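Local coordinates for endo-N-acetyl-beta-D-glucosaminidase (Hypocrea jecorina, PDB 4AC1), which hydrolyses the chitobiose core of N-linked glycans as a family 18 endoglycosidase and is responsible for deglycosylating the fungus's own cellulases, at residues Y191-Y203 / V216-I230. Residues are numbered along the deposited sequence; the frame is centred on the assembly and turned at random. Where two conformers were deposited one is given.
Sequences YSGFGSMADTSDY and VVAGQLTTPEGAGWI. With ACT (acetate ion), chain D.
In one beta-alpha-beta unit of the GH18 (beta/alpha)8 barrel, the loop that carries Tyr191 from strand 185-189 into helix 201-208 lies against strand 216-221 and the loop after it; the Tyr191 part sits at the C-terminal end of the barrel strands, where the active site of this family lies. Leu221 covers one face of the Tyr191 ring, its CD2 making a CH-pi contact 3.8 Å from the centroid, while Gly219 O and Gln220 N lie at the ring's edge, near its plane. A chi1 of 45°, with CG between the backbone N and carbonyl carbon, sets the ring beside the end of this strand and brings OH to an acetate, probably from the crystallisation liquor, whose O accepts at 2.6 Å. A bound zinc ion lies about 5 Å from this side chain, with the zinc ligand Glu127 also nearby. A leucine here would probably leave Leu221 CD2 without a ring face to cover, and Gly219 O and Gln220 N without the edge beside them. Ser192 N donates a nearly straight hydrogen bond to Ala227 O (2.7 Å, 163°) from above the carbonyl plane, and a water joins Ser192 OG to Ala227 N. Met197, bent at chi2 and chi3, folds CE onto Ala218 CB (3.6 Å); Ile230 CD1 packs 3.9 Å from Met197 CB, and a second water accepts from Met197 N and Gln220 NE2. At the strand's start, Tyr203 OH donates in the carbonyl plane to a lone pair of Val216 O at 2.8 Å, and Val216 CG1 packs 3.6 Å from Tyr203 CE2.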
ATOM      1  N   TYR A 191       6.562  -1.713  11.387  1.00  5.40           N
ATOM      2  CA  TYR A 191       7.194  -3.022  11.509  1.00  5.40           C
ATOM      3  C   TYR A 191       8.621  -2.951  10.985  1.00  5.88           C
ATOM      4  O   TYR A 191       9.070  -1.878  10.567  1.00  5.80           O
ATOM      5  CB  TYR A 191       6.368  -4.120  10.820  1.00  6.00           C
ATOM      6  CG  TYR A 191       5.823  -3.822   9.435  1.00  4.55           C
ATOM      7  CD1 TYR A 191       6.563  -4.109   8.282  1.00  5.07           C
ATOM      8  CD2 TYR A 191       4.507  -3.365   9.273  1.00  4.61           C
ATOM      9  CE1 TYR A 191       6.034  -3.887   6.991  1.00  5.31           C
ATOM     10  CE2 TYR A 191       3.968  -3.149   8.006  1.00  4.90           C
ATOM     11  CZ  TYR A 191       4.728  -3.407   6.873  1.00  5.19           C
ATOM     12  OH  TYR A 191       4.152  -3.186   5.637  1.00  6.42           O
ATOM     13  N   SER A 192       9.333  -4.081  11.051  1.00  6.13           N
ATOM     14  CA  SER A 192      10.717  -4.202  10.575  1.00  6.76           C
ATOM     15  C   SER A 192      11.704  -3.357  11.368  1.00  6.79           C
ATOM     16  O   SER A 192      12.845  -3.161  10.942  1.00  9.14           O
ATOM     17  CB  SER A 192      10.820  -3.904   9.075  1.00  6.49           C
ATOM     18  OG  SER A 192      10.029  -4.830   8.366  1.00  7.06           O
ATOM     19  N   GLY A 193      11.276  -2.900  12.541  1.00  6.71           N
ATOM     20  CA  GLY A 193      12.126  -2.107  13.418  1.00  6.03           C
ATOM     21  C   GLY A 193      11.803  -0.623  13.382  1.00  5.61           C
ATOM     22  O   GLY A 193      12.237   0.123  14.242  1.00  5.03           O
ATOM     23  N   PHE A 194      10.965  -0.202  12.430  1.00  5.01           N
ATOM     24  CA  PHE A 194      10.777   1.223  12.119  1.00  5.10           C
ATOM     25  C   PHE A 194       9.682   1.885  12.930  1.00  5.95           C
ATOM     26  O   PHE A 194       9.600   3.115  13.007  1.00  6.84           O
ATOM     27  CB  PHE A 194      10.537   1.404  10.621  1.00  5.52           C
ATOM     28  CG  PHE A 194      11.691   0.951   9.791  1.00  4.90           C
ATOM     29  CD1 PHE A 194      12.921   1.617   9.860  1.00  6.30           C
ATOM     30  CD2 PHE A 194      11.581  -0.154   8.973  1.00  5.78           C
ATOM     31  CE1 PHE A 194      14.006   1.182   9.119  1.00  6.33           C
ATOM     32  CE2 PHE A 194      12.650  -0.581   8.214  1.00  6.84           C
ATOM     33  CZ  PHE A 194      13.869   0.069   8.305  1.00  6.74           C
ATOM     34  N   GLY A 195       8.834   1.075  13.549  1.00  5.69           N
ATOM     35  CA  GLY A 195       7.740   1.607  14.365  1.00  5.85           C
ATOM     36  C   GLY A 195       6.911   0.517  14.988  1.00  6.45           C
ATOM     37  O   GLY A 195       7.020  -0.643  14.613  1.00  6.45           O
ATOM     38  N   SER A 196       6.056   0.904  15.925  1.00  6.21           N
ATOM     39  CA  SER A 196       5.228  -0.062  16.633  1.00  6.96           C
ATOM     40  C   SER A 196       3.834   0.469  16.912  1.00  6.25           C
ATOM     41  O   SER A 196       3.671   1.616  17.342  1.00  6.23           O
ATOM     42  CB  SER A 196       5.886  -0.479  17.946  1.00  7.11           C
ATOM     43  OG  SER A 196       5.024  -1.338  18.667  1.00 10.67           O
ATOM     44  N   MET A 197       2.844  -0.380  16.661  1.00  6.86           N
ATOM     45  CA  MET A 197       1.462  -0.106  17.052  1.00  6.91           C
ATOM     46  C   MET A 197       1.093  -0.718  18.409  1.00  7.36           C
ATOM     47  O   MET A 197      -0.086  -0.773  18.745  1.00  8.00           O
ATOM     48  CB  MET A 197       0.472  -0.547  15.957  1.00  6.98           C
ATOM     49  CG  MET A 197       0.454   0.364  14.729  1.00  7.15           C
ATOM     50  SD  MET A 197      -0.058   2.066  15.071  1.00  7.29           S
ATOM     51  CE  MET A 197      -1.789   1.836  15.429  1.00  9.43           C
ATOM     52  N   ALA A 198       2.091  -1.151  19.189  1.00  8.00           N
ATOM     53  CA  ALA A 198       1.828  -1.729  20.523  1.00  8.47           C
ATOM     54  C   ALA A 198       1.422  -0.671  21.564  1.00  8.32           C
ATOM     55  O   ALA A 198       0.843  -1.009  22.596  1.00  9.04           O
ATOM     56  CB  ALA A 198       3.016  -2.556  21.019  1.00  9.32           C
ATOM     57  N   ASP A 199       1.751   0.593  21.301  1.00  8.50           N
ATOM     58  CA  ASP A 199       1.174   1.731  22.031  1.00  8.82           C
ATOM     59  C   ASP A 199       1.015   2.908  21.072  1.00  8.66           C
ATOM     60  O   ASP A 199       1.409   2.825  19.899  1.00  8.03           O
ATOM     61  CB  ASP A 199       1.988   2.099  23.295  1.00 10.18           C
ATOM     62  CG  ASP A 199       3.413   2.537  22.992  1.00 11.97           C
ATOM     63  OD1 ASP A 199       3.667   3.242  21.989  1.00 12.21           O
ATOM     64  OD2 ASP A 199       4.296   2.200  23.816  1.00 16.16           O
ATOM     65  N   THR A 200       0.440   3.998  21.557  1.00  8.04           N
ATOM     66  CA  THR A 200       0.141   5.141  20.706  1.00  8.63           C
ATOM     67  C   THR A 200       1.324   6.053  20.396  1.00  8.04           C
ATOM     68  O   THR A 200       1.187   6.985  19.606  1.00  8.04           O
ATOM     69  CB  THR A 200      -0.913   6.036  21.365  1.00  8.51           C
ATOM     70  OG1 THR A 200      -0.419   6.495  22.629  1.00  9.85           O
ATOM     71  CG2 THR A 200      -2.210   5.291  21.564  1.00  9.86           C
ATOM     72  N   SER A 201       2.478   5.814  21.024  1.00  7.80           N
ATOM     73  CA  SER A 201       3.543   6.820  21.011  0.50  7.45           C
ATOM     74  C   SER A 201       4.047   7.163  19.608  1.00  7.31           C
ATOM     75  O   SER A 201       4.204   8.352  19.272  1.00  6.85           O
ATOM     76  CB  SER A 201       4.694   6.450  21.955  0.50  7.86           C
ATOM     77  OG  SER A 201       5.322   5.249  21.550  0.50  7.64           O
ATOM     78  N   ASP A 202       4.282   6.143  18.785  1.00  6.71           N
ATOM     79  CA  ASP A 202       4.788   6.393  17.432  1.00  6.76           C
ATOM     80  C   ASP A 202       3.785   7.128  16.538  1.00  6.43           C
ATOM     81  O   ASP A 202       4.132   8.135  15.899  1.00  6.36           O
ATOM     82  CB  ASP A 202       5.265   5.092  16.786  1.00  6.56           C
ATOM     83  CG  ASP A 202       6.487   4.494  17.497  1.00  8.81           C
ATOM     84  OD1 ASP A 202       7.073   5.171  18.378  1.00  8.48           O
ATOM     85  OD2 ASP A 202       6.880   3.349  17.199  1.00  7.14           O
ATOM     86  N   TYR A 203       2.544   6.645  16.518  1.00  5.97           N
ATOM     87  CA  TYR A 203       1.487   7.291  15.752  1.00  6.34           C
ATOM     88  C   TYR A 203       1.334   8.755  16.193  1.00  6.27           C
ATOM     89  O   TYR A 203       1.256   9.661  15.353  1.00  7.02           O
ATOM     90  CB  TYR A 203       0.172   6.506  15.891  1.00  6.87           C
ATOM     91  CG  TYR A 203      -0.888   6.844  14.864  1.00  6.20           C
ATOM     92  CD1 TYR A 203      -1.650   8.006  14.966  1.00  6.66           C
ATOM     93  CD2 TYR A 203      -1.133   5.985  13.790  1.00  6.66           C
ATOM     94  CE1 TYR A 203      -2.621   8.309  14.019  1.00  5.73           C
ATOM     95  CE2 TYR A 203      -2.111   6.280  12.840  1.00  6.01           C
ATOM     96  CZ  TYR A 203      -2.849   7.439  12.973  1.00  5.97           C
ATOM     97  OH  TYR A 203      -3.815   7.788  12.062  1.00  5.69           O
ATOM     98  N   VAL A 216      -2.670   8.993   7.881  1.00  4.76           N
ATOM     99  CA  VAL A 216      -1.736   7.998   8.422  1.00  4.87           C
ATOM    100  C   VAL A 216      -2.478   6.680   8.662  1.00  4.65           C
ATOM    101  O   VAL A 216      -3.237   6.538   9.625  1.00  4.92           O
ATOM    102  CB  VAL A 216      -1.037   8.496   9.710  1.00  5.07           C
ATOM    103  CG1 VAL A 216      -0.016   7.469  10.172  1.00  5.21           C
ATOM    104  CG2 VAL A 216      -0.360   9.831   9.458  1.00  6.47           C
ATOM    105  N   VAL A 217      -2.289   5.750   7.738  1.00  3.57           N
ATOM    106  CA  VAL A 217      -2.795   4.385   7.852  1.00  4.05           C
ATOM    107  C   VAL A 217      -1.757   3.561   8.605  1.00  4.06           C
ATOM    108  O   VAL A 217      -0.562   3.584   8.287  1.00  4.93           O
ATOM    109  CB  VAL A 217      -3.061   3.788   6.447  1.00  4.60           C
ATOM    110  CG1 VAL A 217      -3.203   2.284   6.494  1.00  3.95           C
ATOM    111  CG2 VAL A 217      -4.313   4.403   5.862  1.00  4.45           C
ATOM    112  N   ALA A 218      -2.231   2.880   9.646  1.00  4.20           N
ATOM    113  CA  ALA A 218      -1.385   2.010  10.474  1.00  4.48           C
ATOM    114  C   ALA A 218      -1.107   0.678   9.804  1.00  4.27           C
ATOM    115  O   ALA A 218      -1.955  -0.222   9.797  1.00  4.86           O
ATOM    116  CB  ALA A 218      -2.013   1.811  11.821  1.00  5.60           C
ATOM    117  N   GLY A 219       0.085   0.554   9.235  1.00  4.10           N
ATOM    118  CA  GLY A 219       0.492  -0.669   8.582  1.00  4.64           C
ATOM    119  C   GLY A 219       0.913  -1.743   9.552  1.00  4.39           C
ATOM    120  O   GLY A 219       1.618  -1.465  10.536  1.00  5.16           O
ATOM    121  N   GLN A 220       0.505  -2.964   9.238  1.00  4.51           N
ATOM    122  CA  GLN A 220       0.725  -4.145  10.082  1.00  4.67           C
ATOM    123  C   GLN A 220       1.132  -5.362   9.270  1.00  4.84           C
ATOM    124  O   GLN A 220       0.567  -5.643   8.207  1.00  5.01           O
ATOM    125  CB  GLN A 220      -0.569  -4.489  10.823  1.00  5.61           C
ATOM    126  CG  GLN A 220      -0.964  -3.462  11.871  1.00  5.70           C
ATOM    127  CD  GLN A 220      -0.103  -3.576  13.104  1.00  4.52           C
ATOM    128  OE1 GLN A 220      -0.384  -4.390  13.982  1.00  7.58           O
ATOM    129  NE2 GLN A 220       0.954  -2.777  13.173  1.00  6.17           N
ATOM    130  N   LEU A 221       2.110  -6.097   9.781  1.00  4.74           N
ATOM    131  CA  LEU A 221       2.342  -7.445   9.290  1.00  4.87           C
ATOM    132  C   LEU A 221       1.156  -8.332   9.684  1.00  4.04           C
ATOM    133  O   LEU A 221       0.661  -8.257  10.809  1.00  4.50           O
ATOM    134  CB  LEU A 221       3.639  -8.025   9.870  1.00  4.65           C
ATOM    135  CG  LEU A 221       4.948  -7.364   9.439  1.00  5.39           C
ATOM    136  CD1 LEU A 221       6.112  -8.022  10.163  1.00  6.76           C
ATOM    137  CD2 LEU A 221       5.158  -7.446   7.935  1.00  7.30           C
ATOM    138  N   THR A 222       0.702  -9.168   8.763  1.00  5.16           N
ATOM    139  CA  THR A 222      -0.406 -10.074   9.051  1.00  5.80           C
ATOM    140  C   THR A 222       0.059 -11.382   9.695  1.00  6.13           C
ATOM    141  O   THR A 222      -0.758 -12.154  10.210  1.00  5.71           O
ATOM    142  CB  THR A 222      -1.211 -10.401   7.795  1.00  5.68           C
ATOM    143  OG1 THR A 222      -0.352 -11.040   6.846  1.00  6.11           O
ATOM    144  CG2 THR A 222      -1.833  -9.132   7.192  1.00  5.53           C
ATOM    145  N   THR A 223       1.370 -11.623   9.650  1.00  6.19           N
ATOM    146  CA  THR A 223       1.977 -12.820  10.254  1.00  7.42           C
ATOM    147  C   THR A 223       3.280 -12.398  10.919  1.00  7.90           C
ATOM    148  O   THR A 223       3.806 -11.335  10.605  1.00  7.78           O
ATOM    149  CB  THR A 223       2.367 -13.892   9.208  1.00  7.57           C
ATOM    150  OG1 THR A 223       3.520 -13.443   8.486  1.00  8.36           O
ATOM    151  CG2 THR A 223       1.234 -14.192   8.239  1.00  7.62           C
ATOM    152  N   PRO A 224       3.824 -13.250  11.822  1.00  8.85           N
ATOM    153  CA  PRO A 224       5.116 -12.967  12.452  1.00 10.16           C
ATOM    154  C   PRO A 224       6.321 -13.400  11.596  1.00 11.66           C
ATOM    155  O   PRO A 224       7.445 -13.535  12.115  1.00 11.63           O
ATOM    156  CB  PRO A 224       5.044 -13.745  13.780  1.00  9.91           C
ATOM    157  CG  PRO A 224       3.879 -14.636  13.691  1.00 10.98           C
ATOM    158  CD  PRO A 224       3.209 -14.476  12.362  1.00  9.44           C
ATOM    159  N   GLU A 225       6.099 -13.614  10.296  1.00 12.92           N
ATOM    160  CA  GLU A 225       7.194 -13.858   9.346  1.00 14.30           C
ATOM    161  C   GLU A 225       7.865 -12.538   8.991  1.00 14.09           C
ATOM    162  O   GLU A 225       7.760 -12.017   7.860  1.00 15.44           O
ATOM    163  CB  GLU A 225       6.693 -14.562   8.090  1.00 14.30           C
ATOM    164  CG  GLU A 225       6.160 -15.964   8.324  1.00 16.74           C
ATOM    165  CD  GLU A 225       6.053 -16.758   7.039  1.00 19.91           C
ATOM    166  OE1 GLU A 225       6.206 -16.163   5.948  1.00 21.79           O
ATOM    167  OE2 GLU A 225       5.824 -17.981   7.114  1.00 21.76           O
ATOM    168  N   GLY A 226       8.571 -12.008   9.974  1.00 14.34           N
ATOM    169  CA  GLY A 226       9.191 -10.718   9.872  1.00 13.73           C
ATOM    170  C   GLY A 226       9.459 -10.205  11.260  1.00 13.59           C
ATOM    171  O   GLY A 226       9.387 -10.953  12.251  1.00 13.62           O
ATOM    172  N   ALA A 227       9.787  -8.928  11.335  1.00 13.14           N
ATOM    173  CA  ALA A 227      10.051  -8.285  12.598  1.00 12.48           C
ATOM    174  C   ALA A 227       8.973  -7.264  12.853  1.00 12.08           C
ATOM    175  O   ALA A 227       8.568  -6.539  11.945  1.00 11.61           O
ATOM    176  CB  ALA A 227      11.404  -7.619  12.572  1.00 12.60           C
ATOM    177  N   GLY A 228       8.515  -7.212  14.093  1.00 11.55           N
ATOM    178  CA  GLY A 228       7.553  -6.225  14.506  1.00 10.67           C
ATOM    179  C   GLY A 228       6.081  -6.613  14.417  1.00 10.23           C
ATOM    180  O   GLY A 228       5.227  -5.750  14.557  1.00 11.20           O
ATOM    181  N   TRP A 229       5.765  -7.895  14.201  1.00  9.77           N
ATOM    182  CA  TRP A 229       4.369  -8.345  14.310  1.00  8.81           C
ATOM    183  C   TRP A 229       3.862  -8.196  15.736  1.00  8.91           C
ATOM    184  O   TRP A 229       4.593  -8.459  16.692  1.00  8.69           O
ATOM    185  CB  TRP A 229       4.218  -9.792  13.834  1.00  8.21           C
ATOM    186  CG  TRP A 229       2.842 -10.392  14.024  1.00  7.60           C
ATOM    187  CD1 TRP A 229       1.818 -10.416  13.114  1.00  7.16           C
ATOM    188  CD2 TRP A 229       2.347 -11.062  15.194  1.00  6.96           C
ATOM    189  NE1 TRP A 229       0.729 -11.057  13.638  1.00  7.38           N
ATOM    190  CE2 TRP A 229       1.022 -11.475  14.910  1.00  6.32           C
ATOM    191  CE3 TRP A 229       2.903 -11.375  16.446  1.00  7.66           C
ATOM    192  CZ2 TRP A 229       0.235 -12.157  15.840  1.00  8.22           C
ATOM    193  CZ3 TRP A 229       2.114 -12.060  17.371  1.00  8.18           C
ATOM    194  CH2 TRP A 229       0.802 -12.450  17.055  1.00  7.96           C
ATOM    195  N   ILE A 230       2.604  -7.778  15.877  1.00  7.79           N
ATOM    196  CA  ILE A 230       1.931  -7.771  17.179  1.00  8.74           C
ATOM    197  C   ILE A 230       0.551  -8.409  17.052  1.00  9.32           C
ATOM    198  O   ILE A 230      -0.056  -8.365  15.975  1.00  8.71           O
ATOM    199  CB  ILE A 230       1.819  -6.333  17.769  1.00  8.35           C
ATOM    200  CG1 ILE A 230       0.877  -5.453  16.925  1.00  8.11           C
ATOM    201  CG2 ILE A 230       3.215  -5.699  17.909  1.00  9.64           C
ATOM    202  CD1 ILE A 230       0.590  -4.092  17.523  1.00  7.93           C
TER
HETATM  203  C   ACT D1288       5.337  -2.928   2.504  1.00  9.20           C
HETATM  204  O   ACT D1288       5.430  -3.769   3.423  1.00 10.04           O
HETATM  205  OXT ACT D1288       6.364  -2.747   1.812  1.00  9.04           O
HETATM  206  CH3 ACT D1288       4.069  -2.171   2.281  1.00 10.14           C
HETATM  207  O   HOH W   1       9.894  -7.614   8.796  1.00 14.70           O
HETATM  208  O   HOH W   2       3.338  -2.696  14.984  1.00  6.90           O